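Long-range contacts in lipocalin AI-4 (Rhodnius prolixus, PDB 5H9N), which binds cysteinyl leukotrienes such as leukotriene C4 in the barrel of a salivary lipocalin, probably sequestering these host mediators during blood feeding: residues 42-46 with 152-156; 27-33 with 45-51; 3-7 with 72-78; 62-68 with 81-87. The protein carries 1 engineered substitution. Residue numbers count along the deposited sequence, not the author numbering.

Interaction 1 of 4, residues 42-46 with 152-156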
# COMPACT_ATOMS: atom_id res chain seq x y z
N PRO A 42 -7.89 17.33 2.38
CA PRO A 42 -7.04 17.42 3.57
C PRO A 42 -6.35 16.09 3.85
O PRO A 42 -6.91 15.04 3.53
CB PRO A 42 -8.04 17.74 4.68
CG PRO A 42 -9.29 17.03 4.23
CD PRO A 42 -9.31 17.16 2.73
N VAL A 43 -5.15 16.12 4.42
CA VAL A 43 -4.51 14.86 4.76
C VAL A 43 -5.23 14.22 5.95
O VAL A 43 -5.87 14.90 6.77
CB VAL A 43 -2.99 15.02 5.05
CG1 VAL A 43 -2.26 15.51 3.79
CG2 VAL A 43 -2.74 15.93 6.24
N ARG A 44 -5.14 12.90 6.00
CA ARG A 44 -5.86 12.05 6.95
C ARG A 44 -4.91 11.02 7.52
O ARG A 44 -3.79 10.86 7.03
CB ARG A 44 -7.04 11.35 6.25
CG ARG A 44 -8.14 12.29 5.76
CD ARG A 44 -9.16 11.53 4.90
NE ARG A 44 -8.52 11.00 3.70
CZ ARG A 44 -8.26 9.71 3.48
NH1 ARG A 44 -8.62 8.80 4.36
NH2 ARG A 44 -7.65 9.34 2.36
N CYS A 45 -5.35 10.33 8.57
CA CYS A 45 -4.60 9.22 9.13
C CYS A 45 -5.37 7.92 8.97
O CYS A 45 -6.28 7.62 9.75
CB CYS A 45 -4.27 9.46 10.60
SG CYS A 45 -3.17 8.20 11.23
N GLU A 46 -5.01 7.17 7.94
CA GLU A 46 -5.62 5.87 7.70
C GLU A 46 -4.89 4.78 8.46
O GLU A 46 -3.68 4.60 8.29
CB GLU A 46 -5.61 5.55 6.20
CG GLU A 46 -6.50 6.46 5.38
CD GLU A 46 -6.61 6.03 3.92
OE1 GLU A 46 -5.75 5.27 3.43
OE2 GLU A 46 -7.58 6.47 3.28
N LYS A 152 4.11 13.97 3.90
CA LYS A 152 3.58 13.52 5.18
C LYS A 152 2.07 13.71 5.21
O LYS A 152 1.55 14.74 4.79
CB LYS A 152 4.24 14.27 6.34
CG LYS A 152 3.85 13.70 7.68
CD LYS A 152 4.53 14.42 8.83
CE LYS A 152 4.31 13.65 10.13
NZ LYS A 152 4.97 14.32 11.29
N LEU A 153 1.36 12.71 5.72
CA LEU A 153 -0.09 12.75 5.75
C LEU A 153 -0.55 13.23 7.13
O LEU A 153 0.10 14.10 7.73
CB LEU A 153 -0.66 11.38 5.35
CG LEU A 153 -0.11 10.93 3.98
CD1 LEU A 153 -0.62 9.54 3.62
CD2 LEU A 153 -0.41 11.93 2.87
N GLY A 154 -1.68 12.71 7.62
CA GLY A 154 -2.31 13.30 8.79
C GLY A 154 -2.12 12.53 10.09
O GLY A 154 -2.83 12.81 11.06
N CYS A 155 -1.23 11.55 10.12
CA CYS A 155 -0.89 10.86 11.36
C CYS A 155 0.21 11.60 12.12
O CYS A 155 1.08 12.24 11.49
CB CYS A 155 -0.40 9.44 11.07
SG CYS A 155 -1.48 8.40 10.08
N SER A 156 0.22 11.49 13.43
CA SER A 156 1.33 11.98 14.23
C SER A 156 1.48 11.16 15.50
O SER A 156 0.61 10.35 15.82
CB SER A 156 1.14 13.46 14.58
OG SER A 156 0.05 13.63 15.47
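One covalent link dominates this contact: C45 SG and C155 SG form a disulfide 2.1 Å long with a chi3 of 96°, tying the loop that leads into strand 46-51 to the last residues of the chain. Neither segment is helix or strand where they meet, and their end-to-end directions differ by 52°. A single backbone hydrogen bond accompanies it, G154 N to R44 O at 2.9 Å. The closeness of the two backbones there, with 4.2 Å between the CA atoms of R44 and G154, depends on glycine: a CB would lie 2.9 Å from R44 C, a clash. V43 packs on the backbone, its CG2 3.6 Å from L153 C and 3.7 Å from G154 N, and makes an apolar contact, CG1 to L153 CD2 at 4.1 Å; L153 also packs on L33 of strand 30-36. R44 points its CA-to-CB bond away from 152-156 and forms a salt bridge with E46, NH1 and NH2 donating to E46 OE2 at 2.8 and 3.0 Å; E46 OE1 accepts from Y48 OH, outside the segment. Between these two segments the ties are one disulfide, one hydrogen bond and a small apolar patch. The tail is also hydrogen-bonded outside them, L153 to T34 through the backbone and S156 O to S130 OG, so the disulfide adds a covalent tie to a noncovalently docked tail.

Interaction 2 of 4, residues 27-33 with 45-51. With LTX ((5~{S},6~{R},7~{E},9~{E},11~{Z},14~{Z})-6-[(2~{R})-2-[[(4~{S})-4-azanyl-5-oxidanyl-5-oxidanylidene-pentanoyl]amino]-3-( 2-hydroxy-2-oxoethylamino)-3-oxidanylidene-propyl]sulfanyl-5-oxidanyl-icosa-7,9,11,14-tetraenoic acid), chain B.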
# COMPACT_ATOMS: atom_id res chain seq x y z
N PHE A 27 1.16 -9.20 7.00
CA PHE A 27 -0.29 -9.11 7.13
C PHE A 27 -0.76 -9.49 8.52
O PHE A 27 -1.58 -10.39 8.70
CB PHE A 27 -0.98 -9.97 6.07
CG PHE A 27 -0.78 -9.47 4.66
CD1 PHE A 27 -1.45 -8.34 4.21
CD2 PHE A 27 0.08 -10.13 3.79
CE1 PHE A 27 -1.27 -7.88 2.92
CE2 PHE A 27 0.26 -9.68 2.50
CZ PHE A 27 -0.41 -8.55 2.06
N THR A 28 -0.19 -8.82 9.52
CA THR A 28 -0.60 -8.99 10.90
C THR A 28 -0.51 -7.63 11.58
O THR A 28 0.33 -6.80 11.21
CB THR A 28 0.27 -10.02 11.64
OG1 THR A 28 -0.31 -10.31 12.92
CG2 THR A 28 1.69 -9.52 11.83
N GLY A 29 -1.40 -7.37 12.53
CA GLY A 29 -1.41 -6.11 13.25
C GLY A 29 -1.94 -4.93 12.45
O GLY A 29 -2.63 -5.09 11.45
N ASP A 30 -1.64 -3.73 12.94
CA ASP A 30 -2.07 -2.47 12.34
C ASP A 30 -0.92 -1.78 11.63
O ASP A 30 0.22 -1.83 12.10
CB ASP A 30 -2.62 -1.51 13.40
CG ASP A 30 -3.90 -2.00 14.03
OD1 ASP A 30 -4.61 -2.79 13.39
OD2 ASP A 30 -4.21 -1.57 15.16
N TRP A 31 -1.24 -1.12 10.53
CA TRP A 31 -0.28 -0.30 9.80
C TRP A 31 -0.89 1.09 9.58
O TRP A 31 -1.99 1.18 9.03
CB TRP A 31 0.05 -0.91 8.45
CG TRP A 31 0.96 -2.11 8.43
CD1 TRP A 31 0.60 -3.41 8.21
CD2 TRP A 31 2.38 -2.10 8.61
NE1 TRP A 31 1.72 -4.22 8.24
CE2 TRP A 31 2.82 -3.44 8.47
CE3 TRP A 31 3.32 -1.09 8.85
CZ2 TRP A 31 4.16 -3.79 8.59
CZ3 TRP A 31 4.64 -1.44 8.96
CH2 TRP A 31 5.06 -2.77 8.82
N TYR A 32 -0.17 2.16 9.94
CA TYR A 32 -0.62 3.53 9.69
C TYR A 32 0.00 4.03 8.41
O TYR A 32 1.21 3.90 8.21
CB TYR A 32 -0.25 4.46 10.85
CG TYR A 32 -0.92 4.09 12.14
CD1 TYR A 32 -0.38 3.11 12.97
CD2 TYR A 32 -2.12 4.69 12.53
CE1 TYR A 32 -1.00 2.74 14.15
CE2 TYR A 32 -2.74 4.33 13.71
CZ TYR A 32 -2.17 3.36 14.51
OH TYR A 32 -2.77 2.98 15.69
N LEU A 33 -0.81 4.62 7.53
CA LEU A 33 -0.31 5.20 6.30
C LEU A 33 0.19 6.61 6.61
O LEU A 33 -0.60 7.55 6.71
CB LEU A 33 -1.42 5.20 5.24
CG LEU A 33 -1.08 5.84 3.89
CD1 LEU A 33 0.26 5.36 3.37
CD2 LEU A 33 -2.19 5.56 2.87
N CYS A 45 -5.35 10.33 8.57
CA CYS A 45 -4.60 9.22 9.13
C CYS A 45 -5.37 7.92 8.97
O CYS A 45 -6.28 7.62 9.75
CB CYS A 45 -4.27 9.46 10.60
SG CYS A 45 -3.17 8.20 11.23
N GLU A 46 -5.01 7.17 7.94
CA GLU A 46 -5.62 5.87 7.70
C GLU A 46 -4.89 4.78 8.46
O GLU A 46 -3.68 4.60 8.29
CB GLU A 46 -5.61 5.55 6.20
CG GLU A 46 -6.50 6.46 5.38
CD GLU A 46 -6.61 6.03 3.92
OE1 GLU A 46 -5.75 5.27 3.43
OE2 GLU A 46 -7.58 6.47 3.28
N LYS A 47 -5.63 4.06 9.30
CA LYS A 47 -5.14 2.89 10.01
C LYS A 47 -5.64 1.65 9.31
O LYS A 47 -6.85 1.41 9.25
CB LYS A 47 -5.61 2.90 11.47
CG LYS A 47 -5.09 1.70 12.26
CD LYS A 47 -5.59 1.70 13.70
CE LYS A 47 -7.08 1.43 13.78
NZ LYS A 47 -7.53 1.21 15.19
N TYR A 48 -4.72 0.87 8.76
CA TYR A 48 -5.04 -0.38 8.07
C TYR A 48 -4.97 -1.53 9.06
O TYR A 48 -3.90 -1.83 9.61
CB TYR A 48 -4.09 -0.60 6.89
CG TYR A 48 -4.37 0.30 5.72
CD1 TYR A 48 -4.13 1.67 5.80
CD2 TYR A 48 -4.91 -0.20 4.53
CE1 TYR A 48 -4.40 2.51 4.71
CE2 TYR A 48 -5.18 0.63 3.46
CZ TYR A 48 -4.94 1.98 3.56
OH TYR A 48 -5.22 2.79 2.49
N GLN A 49 -6.11 -2.16 9.29
CA GLN A 49 -6.22 -3.28 10.21
C GLN A 49 -6.18 -4.56 9.40
O GLN A 49 -6.93 -4.71 8.44
CB GLN A 49 -7.51 -3.18 10.99
CG GLN A 49 -7.59 -1.89 11.79
CD GLN A 49 -8.91 -1.69 12.49
OE1 GLN A 49 -9.58 -0.68 12.32
NE2 GLN A 49 -9.30 -2.67 13.29
N THR A 50 -5.31 -5.49 9.79
CA THR A 50 -5.18 -6.74 9.06
C THR A 50 -5.77 -7.90 9.83
O THR A 50 -5.80 -7.90 11.07
CB THR A 50 -3.71 -7.10 8.73
OG1 THR A 50 -3.01 -7.41 9.94
CG2 THR A 50 -3.01 -5.96 7.98
N GLY A 51 -6.23 -8.91 9.09
CA GLY A 51 -6.70 -10.15 9.68
C GLY A 51 -6.23 -11.32 8.84
O GLY A 51 -5.51 -11.13 7.86
O2 LTX B . -2.88 4.51 -4.59
C1 LTX B . -3.03 5.74 -4.40
O1 LTX B . -2.78 6.29 -3.30
C2 LTX B . -3.50 6.59 -5.56
C3 LTX B . -4.95 7.01 -5.32
C4 LTX B . -5.78 5.81 -4.85
C5 LTX B . -7.27 6.15 -4.88
O3 LTX B . -7.59 7.07 -3.82
C6 LTX B . -8.13 4.90 -4.74
C7 LTX B . -7.92 4.22 -3.39
C8 LTX B . -7.38 3.00 -3.27
C9 LTX B . -7.22 2.38 -1.94
C10 LTX B . -6.91 1.09 -1.75
C11 LTX B . -6.79 0.57 -0.38
C12 LTX B . -6.46 -0.68 -0.03
C13 LTX B . -6.15 -1.81 -0.98
C14 LTX B . -4.73 -1.72 -1.52
C15 LTX B . -3.65 -2.06 -0.82
C16 LTX B . -3.74 -2.59 0.60
C17 LTX B . -2.54 -2.10 1.41
C18 LTX B . -2.52 -2.80 2.76
C19 LTX B . -1.54 -2.15 3.72
C20 LTX B . -1.51 -2.89 5.05
O32 LTX B . -11.43 5.31 0.83
C21 LTX B . -11.20 5.08 -0.37
O31 LTX B . -10.07 5.22 -0.89
CA3 LTX B . -12.34 4.63 -1.24
N3 LTX B . -11.88 4.37 -2.59
C22 LTX B . -12.70 4.24 -3.63
O33 LTX B . -13.91 4.34 -3.51
CA2 LTX B . -12.12 3.96 -4.99
CB2 LTX B . -10.60 3.84 -4.98
SG2 LTX B . -9.82 5.42 -4.97
N2 LTX B . -12.57 4.95 -5.95
CD1 LTX B . -13.09 4.61 -7.12
OE1 LTX B . -12.90 3.52 -7.64
CG1 LTX B . -13.93 5.68 -7.77
CB1 LTX B . -14.21 5.36 -9.23
CA1 LTX B . -14.59 6.63 -9.98
N1 LTX B . -13.59 7.68 -9.69
C23 LTX B . -15.94 7.11 -9.55
O11 LTX B . -16.05 8.28 -9.11
O12 LTX B . -16.91 6.33 -9.67
O HOH W 1 -3.56 -8.94 12.66
O HOH W 2 -3.13 8.30 6.13
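Two residues of the leukotriene pocket, W31 and Y48, face each other across this antiparallel hairpin of the lipocalin barrel. The terminal carbon C20 of the lipid tail lies 3.8 Å from W31 CD1 and 3.9 Å from Y48 CB, while C12 lies at the edge of the Y48 ring. W31 and Y48 are a hydrogen-bonded pair: W31 N to Y48 O is 2.9 Å and Y48 N to W31 O is 2.8 Å. Next comes L33 N to E46 O at 3.0 Å, and G29 O receives both T50 N (3.2 Å) and T50 OG1 (2.8 Å) at the open end of the hairpin. Water 1 joins G29 N to T50 O, and water 2 joins L33 O to E46 N. As is usual in a calycin barrel, side chains alternate between the cavity and the outer surface. W31, L33, E46 and Y48 share the cavity side, with L33 CB 4.0 Å from Y48 CE1 and Y48 OH donating to E46 OE1 at 2.7 Å; R110, itself hydrogen-bonded to the ligand, also bonds Y48 OH. On the other face D30, Y32, K47 and Q49 line up: K47 CG makes a CH-pi contact over the Y32 ring, 4.2 Å from its centroid, and C45 SG sits at the edge of that ring, 3.9 Å from Y32 CD2. The F26 ring stacks on W31, and the backbone O of F26 accepts from W31 NE1.

Interaction 3 of 4, residues 3-7 with 72-78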
# COMPACT_ATOMS: atom_id res chain seq x y z
N VAL A 3 -8.45 -12.55 -13.15
CA VAL A 3 -7.42 -11.59 -13.55
C VAL A 3 -6.04 -12.13 -13.15
O VAL A 3 -5.79 -12.44 -11.99
CB VAL A 3 -7.67 -10.21 -12.93
CG1 VAL A 3 -6.49 -9.30 -13.19
CG2 VAL A 3 -8.95 -9.62 -13.50
N THR A 4 -5.14 -12.23 -14.13
CA THR A 4 -3.89 -12.95 -13.94
C THR A 4 -2.65 -12.06 -13.93
O THR A 4 -1.54 -12.54 -13.71
CB THR A 4 -3.72 -14.02 -15.03
OG1 THR A 4 -3.89 -13.41 -16.32
CG2 THR A 4 -4.75 -15.11 -14.84
N SER A 5 -2.84 -10.77 -14.18
CA SER A 5 -1.74 -9.83 -14.08
C SER A 5 -2.28 -8.46 -13.71
O SER A 5 -3.49 -8.21 -13.84
CB SER A 5 -0.92 -9.77 -15.38
OG SER A 5 -1.71 -9.44 -16.50
N ILE A 6 -1.41 -7.59 -13.22
CA ILE A 6 -1.82 -6.26 -12.82
C ILE A 6 -2.28 -5.45 -14.04
O ILE A 6 -1.94 -5.77 -15.17
CB ILE A 6 -0.67 -5.56 -12.09
CG1 ILE A 6 0.54 -5.38 -13.01
CG2 ILE A 6 -0.33 -6.34 -10.80
CD1 ILE A 6 1.74 -4.74 -12.33
N PRO A 7 -3.07 -4.39 -13.80
CA PRO A 7 -3.59 -3.64 -14.94
C PRO A 7 -2.49 -3.02 -15.80
O PRO A 7 -1.45 -2.61 -15.28
CB PRO A 7 -4.43 -2.53 -14.28
CG PRO A 7 -4.80 -3.08 -12.95
CD PRO A 7 -3.61 -3.89 -12.52
N VAL A 72 -1.53 -12.28 -7.10
CA VAL A 72 -1.67 -12.13 -8.54
C VAL A 72 -0.74 -13.13 -9.20
O VAL A 72 0.49 -13.04 -9.05
CB VAL A 72 -1.32 -10.71 -9.00
CG1 VAL A 72 -1.45 -10.58 -10.49
CG2 VAL A 72 -2.23 -9.69 -8.31
N SER A 73 -1.32 -14.10 -9.90
CA SER A 73 -0.58 -15.21 -10.46
C SER A 73 0.64 -14.82 -11.31
O SER A 73 1.70 -15.44 -11.21
CB SER A 73 -1.53 -16.07 -11.29
OG SER A 73 -0.84 -17.15 -11.90
N GLY A 74 0.49 -13.79 -12.13
CA GLY A 74 1.51 -13.46 -13.11
C GLY A 74 2.56 -12.47 -12.66
O GLY A 74 3.51 -12.24 -13.40
N ASN A 75 2.39 -11.87 -11.49
CA ASN A 75 3.28 -10.81 -11.01
C ASN A 75 3.73 -11.08 -9.59
O ASN A 75 3.00 -10.82 -8.62
CB ASN A 75 2.61 -9.43 -11.05
CG ASN A 75 2.19 -9.03 -12.45
OD1 ASN A 75 1.00 -9.08 -12.79
ND2 ASN A 75 3.15 -8.61 -13.27
N GLN A 76 4.94 -11.63 -9.46
CA GLN A 76 5.50 -11.97 -8.17
C GLN A 76 5.50 -10.79 -7.21
O GLN A 76 5.92 -9.69 -7.57
CB GLN A 76 6.92 -12.50 -8.36
CG GLN A 76 7.56 -13.07 -7.13
CD GLN A 76 8.96 -13.58 -7.42
OE1 GLN A 76 9.14 -14.68 -7.95
NE2 GLN A 76 9.97 -12.77 -7.10
N GLY A 77 4.98 -11.02 -6.01
CA GLY A 77 4.94 -9.99 -4.99
C GLY A 77 3.66 -9.19 -4.96
O GLY A 77 3.39 -8.49 -3.97
N PHE A 78 2.86 -9.28 -6.01
CA PHE A 78 1.65 -8.47 -6.08
C PHE A 78 0.42 -9.17 -5.52
O PHE A 78 0.26 -10.40 -5.61
CB PHE A 78 1.37 -8.04 -7.53
CG PHE A 78 2.07 -6.77 -7.91
CD1 PHE A 78 3.36 -6.80 -8.39
CD2 PHE A 78 1.44 -5.53 -7.78
CE1 PHE A 78 4.02 -5.61 -8.73
CE2 PHE A 78 2.08 -4.37 -8.11
CZ PHE A 78 3.36 -4.41 -8.59
O HOH W 3 -4.30 -13.99 -10.42
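The N-terminal residues 3-7 run as an irregular strip beside the connection between strands 63-71 and 78-85, which is folded into two successive turns: type I from V72 to N75 and type II from N75 to F78. V72 N donates to F78 O at 3.0 Å, closing the base of this connection. T4 O accepts a weak hydrogen bond from G74 N (2.9 Å), and water 3 bridges V3 O and S73 N. A CB on G74 would lie 2.5 Å from T4 O, so this close approach needs glycine. The one side-chain hydrogen bond between the segments runs to the backbone: N75 OD1 accepts from I6 N at 2.9 Å and also lies 3.1 Å from S5 CA. I6 itself supplies the apolar part. Its CG2 meets F78 CD2 at 3.6 Å and V72 CG1 at 4.4 Å, while CD1 makes a CH-pi contact over the F78 ring, 4.3 Å from the centroid. Y94 of strand 90-100 also touches I6. Residues 3-7 are held against this turn by noncovalent contacts alone, while the C10-C111 disulfide follows shortly after in the chain; an asparagine carbonyl satisfies the backbone NH of I6 beside its contacts with the buried V72 and F78.

Interaction 4 of 4, residues 62-68 with 81-87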
# COMPACT_ATOMS: atom_id res chain seq x y z
N ASN A 62 -14.36 8.57 2.61
CA ASN A 62 -15.74 8.70 3.06
C ASN A 62 -16.31 7.35 3.43
O ASN A 62 -17.07 6.73 2.67
CB ASN A 62 -16.61 9.43 2.03
CG ASN A 62 -16.61 8.76 0.67
OD1 ASN A 62 -15.59 8.26 0.21
ND2 ASN A 62 -17.78 8.75 0.03
N GLY A 63 -15.92 6.87 4.60
CA GLY A 63 -16.47 5.65 5.14
C GLY A 63 -15.44 4.55 5.30
O GLY A 63 -14.39 4.55 4.65
N ASP A 64 -15.75 3.61 6.18
CA ASP A 64 -14.90 2.44 6.37
C ASP A 64 -14.88 1.58 5.12
O ASP A 64 -15.88 1.46 4.41
CB ASP A 64 -15.38 1.64 7.57
CG ASP A 64 -14.96 2.27 8.89
OD1 ASP A 64 -14.34 3.35 8.84
OD2 ASP A 64 -15.25 1.68 9.95
N VAL A 65 -13.72 0.99 4.87
CA VAL A 65 -13.49 0.17 3.70
C VAL A 65 -13.06 -1.22 4.13
O VAL A 65 -12.23 -1.37 5.02
CB VAL A 65 -12.41 0.78 2.78
CG1 VAL A 65 -12.23 -0.07 1.53
CG2 VAL A 65 -12.77 2.21 2.43
N LYS A 66 -13.63 -2.24 3.49
CA LYS A 66 -13.26 -3.61 3.77
C LYS A 66 -12.75 -4.27 2.50
O LYS A 66 -13.39 -4.18 1.45
CB LYS A 66 -14.45 -4.37 4.34
CG LYS A 66 -14.89 -3.83 5.69
CD LYS A 66 -16.13 -4.55 6.21
CE LYS A 66 -16.22 -4.44 7.72
NZ LYS A 66 -15.81 -3.09 8.21
N CYS A 67 -11.61 -4.94 2.59
CA CYS A 67 -10.98 -5.54 1.42
C CYS A 67 -10.62 -7.00 1.63
O CYS A 67 -10.29 -7.43 2.74
CB CYS A 67 -9.70 -4.79 1.05
SG CYS A 67 -9.89 -3.03 0.72
N SER A 68 -10.66 -7.75 0.54
CA SER A 68 -10.25 -9.15 0.55
C SER A 68 -9.14 -9.32 -0.49
O SER A 68 -9.33 -9.00 -1.67
CB SER A 68 -11.43 -10.04 0.24
OG SER A 68 -11.06 -11.40 0.17
N PHE A 81 -6.67 -6.63 -4.23
CA PHE A 81 -7.66 -6.46 -3.18
C PHE A 81 -8.98 -6.02 -3.75
O PHE A 81 -9.06 -5.02 -4.49
CB PHE A 81 -7.16 -5.45 -2.14
CG PHE A 81 -6.12 -6.02 -1.23
CD1 PHE A 81 -6.50 -6.68 -0.07
CD2 PHE A 81 -4.77 -5.95 -1.54
CE1 PHE A 81 -5.55 -7.24 0.77
CE2 PHE A 81 -3.82 -6.50 -0.69
CZ PHE A 81 -4.21 -7.16 0.46
N GLN A 82 -10.02 -6.77 -3.42
CA GLN A 82 -11.38 -6.42 -3.77
C GLN A 82 -12.00 -5.72 -2.58
O GLN A 82 -12.12 -6.32 -1.52
CB GLN A 82 -12.17 -7.67 -4.15
CG GLN A 82 -13.51 -7.36 -4.80
CD GLN A 82 -13.36 -6.51 -6.04
OE1 GLN A 82 -12.41 -6.69 -6.81
NE2 GLN A 82 -14.28 -5.58 -6.23
N CYS A 83 -12.39 -4.47 -2.76
CA CYS A 83 -12.80 -3.63 -1.64
C CYS A 83 -14.22 -3.11 -1.80
O CYS A 83 -14.68 -2.86 -2.91
CB CYS A 83 -11.85 -2.43 -1.48
SG CYS A 83 -10.10 -2.81 -1.31
N THR A 84 -14.89 -2.93 -0.67
CA THR A 84 -16.22 -2.33 -0.64
C THR A 84 -16.22 -1.24 0.42
O THR A 84 -15.49 -1.32 1.41
CB THR A 84 -17.32 -3.36 -0.33
OG1 THR A 84 -17.04 -4.01 0.91
CG2 THR A 84 -17.39 -4.41 -1.44
N THR A 85 -17.01 -0.20 0.22
CA THR A 85 -17.03 0.92 1.15
C THR A 85 -18.41 1.10 1.74
O THR A 85 -19.42 0.64 1.18
CB THR A 85 -16.61 2.24 0.47
OG1 THR A 85 -17.73 2.77 -0.25
CG2 THR A 85 -15.44 2.02 -0.49
N THR A 86 -18.48 1.77 2.88
CA THR A 86 -19.78 1.91 3.54
C THR A 86 -20.73 2.85 2.81
O THR A 86 -21.91 2.87 3.12
CB THR A 86 -19.65 2.39 4.99
OG1 THR A 86 -18.86 3.58 5.05
CG2 THR A 86 -19.03 1.31 5.86
N SER A 87 -20.25 3.59 1.83
CA SER A 87 -21.13 4.42 1.03
C SER A 87 -21.69 3.62 -0.14
O SER A 87 -22.48 4.12 -0.93
CB SER A 87 -20.41 5.68 0.54
OG SER A 87 -19.19 5.34 -0.10
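V65 lays its side chain against two residues of the partner strand, CG1 reaching C83 CB at 3.8 Å and CG2 reaching T85 CG2 at 4.0 Å. On the same face, C67 and C83 are joined by a disulfide, SG to SG 2.1 Å with chi3 106°. It spans a non-hydrogen-bonded pair whose CA atoms are 4.0 Å apart, so it cross-links neighbouring strands of one hairpin. C67 CB also packs on F81 CD1 at 3.9 Å. Backbone hydrogen bonds flank the disulfide: K66 N to T84 O and T84 N to K66 O on one side, S68 N to Q82 O and Q82 N to S68 O on the other, all 2.9 Å. T86 N to D64 O (3.0 Å) carries the pairing past strand 78-85. There, T86 OG1 lies 3.2 Å from G63 CA, where the backbone angles call for glycine. T85 OG1 and S87 OG are hydrogen-bonded at 3.0 Å. V65 and F81 touch the bound leukotriene, whereas K66, S68, Q82 and T84 occupy the opposite face; the S68 and Q82 side chains are hydrogen-bonded to Q55 and T92 respectively. In the curled antiparallel sheet, strand 55-60 pairs with the other edge of strand 63-71 and packs F58 on V65 and L56 on C67, while strand 90-100 borders strand 78-85, bringing F91 against V65, C83 and T85.

Interactions 1 and 2 form one continuous patch: they share C45 and E46, and C155 SG lies 3.6 Å from L33 O, so the C-terminal disulfide sits directly against the hairpin. Interactions 2 and 4 belong to the same curled sheet, their centres 14 Å apart, and touch through F27 CE1 and F81 CZ at 3.9 Å; both also contribute residues to the leukotriene pocket, W31 and Y48 from one, V65 and F81 from the other. Segment 72-78 of interaction 3 lies in the connection between the two strands of interaction 4, yet the centres are 21 Å apart. Interactions 3 and 1, centres about 30 Å apart, fix the two chain termini on opposite sides of the molecular centre.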